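Local coordinates for beta-ketoacyl-[acyl-carrier-protein] synthase FabY (Pseudomonas aeruginosa, PDB 4CW4), which condenses acetyl-CoA with malonyl-ACP to form acetoacetyl-ACP, the primer that starts bacterial fatty acid synthesis, at residues H437-S442 / A470-V475. Numbering follows the deposited sequence.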
loop_
_atom_site.group_PDB
_atom_site.type_symbol
_atom_site.label_atom_id
_atom_site.label_comp_id
_atom_site.label_asym_id
_atom_site.label_seq_id
_atom_site.Cartn_x
_atom_site.Cartn_y
_atom_site.Cartn_z
ATOM N N HIS A 437 -8.357 -22.826 6.934
ATOM C CA HIS A 437 -8.299 -22.371 5.553
ATOM C C HIS A 437 -6.833 -22.152 5.241
ATOM O O HIS A 437 -6.251 -21.101 5.552
ATOM C CB HIS A 437 -9.136 -21.104 5.345
ATOM C CG HIS A 437 -10.384 -21.370 4.572
ATOM N ND1 HIS A 437 -10.381 -21.462 3.202
ATOM C CD2 HIS A 437 -11.653 -21.647 4.974
ATOM C CE1 HIS A 437 -11.595 -21.776 2.786
ATOM N NE2 HIS A 437 -12.386 -21.888 3.843
ATOM N N ALA A 438 -6.231 -23.175 4.642
ATOM C CA ALA A 438 -4.820 -23.151 4.353
ATOM C C ALA A 438 -4.525 -22.143 3.276
ATOM O O ALA A 438 -5.327 -21.911 2.383
ATOM C CB ALA A 438 -4.345 -24.506 3.898
ATOM N N HIS A 439 -3.339 -21.578 3.365
ATOM C CA HIS A 439 -2.833 -20.704 2.327
ATOM C C HIS A 439 -2.888 -21.463 1.002
ATOM O O HIS A 439 -3.417 -20.961 0.023
ATOM C CB HIS A 439 -1.415 -20.264 2.647
ATOM C CG HIS A 439 -0.829 -19.368 1.612
ATOM N ND1 HIS A 439 -1.374 -18.138 1.305
ATOM C CD2 HIS A 439 0.246 -19.522 0.800
ATOM C CE1 HIS A 439 -0.646 -17.564 0.361
ATOM N NE2 HIS A 439 0.328 -18.392 0.023
ATOM N N GLY A 440 -2.349 -22.679 0.994
ATOM C CA GLY A 440 -2.584 -23.637 -0.083
ATOM C C GLY A 440 -2.430 -23.046 -1.467
ATOM O O GLY A 440 -3.369 -23.067 -2.253
ATOM N N SER A 441 -1.242 -22.547 -1.770
ATOM C CA SER A 441 -1.025 -21.775 -2.989
ATOM C C SER A 441 -0.702 -22.634 -4.204
ATOM O O SER A 441 -0.626 -22.105 -5.303
ATOM C CB SER A 441 0.110 -20.774 -2.759
ATOM O OG SER A 441 1.227 -21.439 -2.214
ATOM N N SER A 442 -0.535 -23.942 -4.009
ATOM C CA SER A 442 -0.221 -24.896 -5.084
ATOM C C SER A 442 1.234 -24.825 -5.534
ATOM O O SER A 442 1.515 -24.883 -6.731
ATOM C CB SER A 442 -1.151 -24.746 -6.293
ATOM O OG SER A 442 -1.106 -25.899 -7.133
ATOM N N ALA A 470 -8.655 -25.590 1.011
ATOM C CA ALA A 470 -7.783 -24.709 0.229
ATOM C C ALA A 470 -8.544 -24.044 -0.921
ATOM O O ALA A 470 -8.741 -24.622 -1.976
ATOM C CB ALA A 470 -6.585 -25.489 -0.291
ATOM N N VAL A 471 -8.998 -22.821 -0.675
ATOM C CA VAL A 471 -9.898 -22.152 -1.601
ATOM C C VAL A 471 -9.226 -21.888 -2.957
ATOM O O VAL A 471 -9.909 -21.799 -3.976
ATOM C CB VAL A 471 -10.435 -20.833 -1.001
ATOM C CG1 VAL A 471 -9.359 -19.738 -1.054
ATOM C CG2 VAL A 471 -11.722 -20.398 -1.696
ATOM N N LYS A 472 -7.895 -21.784 -2.978
ATOM C CA LYS A 472 -7.188 -21.475 -4.232
ATOM C C LYS A 472 -7.304 -22.601 -5.253
ATOM O O LYS A 472 -7.072 -22.393 -6.446
ATOM C CB LYS A 472 -5.713 -21.142 -3.980
ATOM C CG LYS A 472 -5.495 -19.848 -3.180
ATOM C CD LYS A 472 -4.018 -19.595 -2.894
ATOM C CE LYS A 472 -3.791 -18.341 -2.046
ATOM N NZ LYS A 472 -4.463 -18.426 -0.721
ATOM N N ALA A 473 -7.677 -23.798 -4.810
ATOM C CA ALA A 473 -7.939 -24.877 -5.760
ATOM C C ALA A 473 -9.061 -24.487 -6.723
ATOM O O ALA A 473 -9.056 -24.867 -7.908
ATOM C CB ALA A 473 -8.323 -26.145 -5.012
ATOM N N TYR A 474 -10.043 -23.774 -6.182
ATOM C CA TYR A 474 -11.213 -23.334 -6.947
ATOM C C TYR A 474 -11.010 -22.026 -7.700
ATOM O O TYR A 474 -11.398 -21.924 -8.868
ATOM C CB TYR A 474 -12.425 -23.175 -6.024
ATOM C CG TYR A 474 -12.865 -24.447 -5.349
ATOM C CD1 TYR A 474 -13.646 -25.371 -6.035
ATOM C CD2 TYR A 474 -12.499 -24.746 -4.038
ATOM C CE1 TYR A 474 -14.078 -26.540 -5.440
ATOM C CE2 TYR A 474 -12.919 -25.931 -3.437
ATOM C CZ TYR A 474 -13.713 -26.822 -4.146
ATOM O OH TYR A 474 -14.146 -27.993 -3.577
ATOM N N VAL A 475 -10.482 -21.005 -7.016
ATOM C CA VAL A 475 -10.495 -19.651 -7.566
ATOM C C VAL A 475 -9.115 -19.057 -7.789
ATOM O O VAL A 475 -8.999 -17.901 -8.141
ATOM C CB VAL A 475 -11.324 -18.695 -6.660
ATOM C CG1 VAL A 475 -12.760 -19.196 -6.548
ATOM C CG2 VAL A 475 -10.676 -18.538 -5.262
HETATM O O HOH W 1 -8.000 -21.623 1.761
HETATM O O HOH W 2 -5.894 -22.231 -0.810
HETATM O O HOH W 3 -3.777 -16.640 1.461
#
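Leaving two neighbouring parallel strands, the segment 437-442, which departs from strand 434-437 at His437, and the segment 470-475 run closest at Ala438 and Ala470, whose CA atoms lie 5.3 Å apart, and then diverge as the second winds into helix 472-475. Two waters join the backbones. Water 1 donates to Ala438 O, accepts from Val471 N and bonds His437 ND1 in the plane of that imidazole; water 2 links His439 O to Lys472 N. Gly440 suits its position twice over: its phi is positive, and a CB there would collide with the Ala470 methyl.

Lys472 carries the contact. Its chain stretches out along Gly440 O and His439 O, with CB 3.5 Å from Gly440 O, and bends only at chi4 (60°). That bend sets NZ 2.8 Å from His439 O, in the carbonyl plane on a lone pair. A long aliphatic arm fits here, its methylenes packing on the loop (CD lies 3.7 Å from Ser441 CA) while the buried, probably charged ammonium meets carbonyl and water. The His439 ring, CG anti to its backbone N (chi1 180°), puts ND1 3.7 Å from NZ, and water 3 bridges the two nitrogens. The nearby positive charge would probably disfavour protonation of this imidazole. Val471 CB sits at the edge of the His437 ring, 4.1 Å from CE1.

His439 is a predicted catalytic histidine of the ketosynthase Cys-His-His site, near Cys286, and Lys472 also touches the other, His477. Glu450 of helix 444-461 holds the loop through His439 N and Gly440 N, while helix 482-496 packs on His437 and Val471, and strand 532-539 flanks His437 and His439.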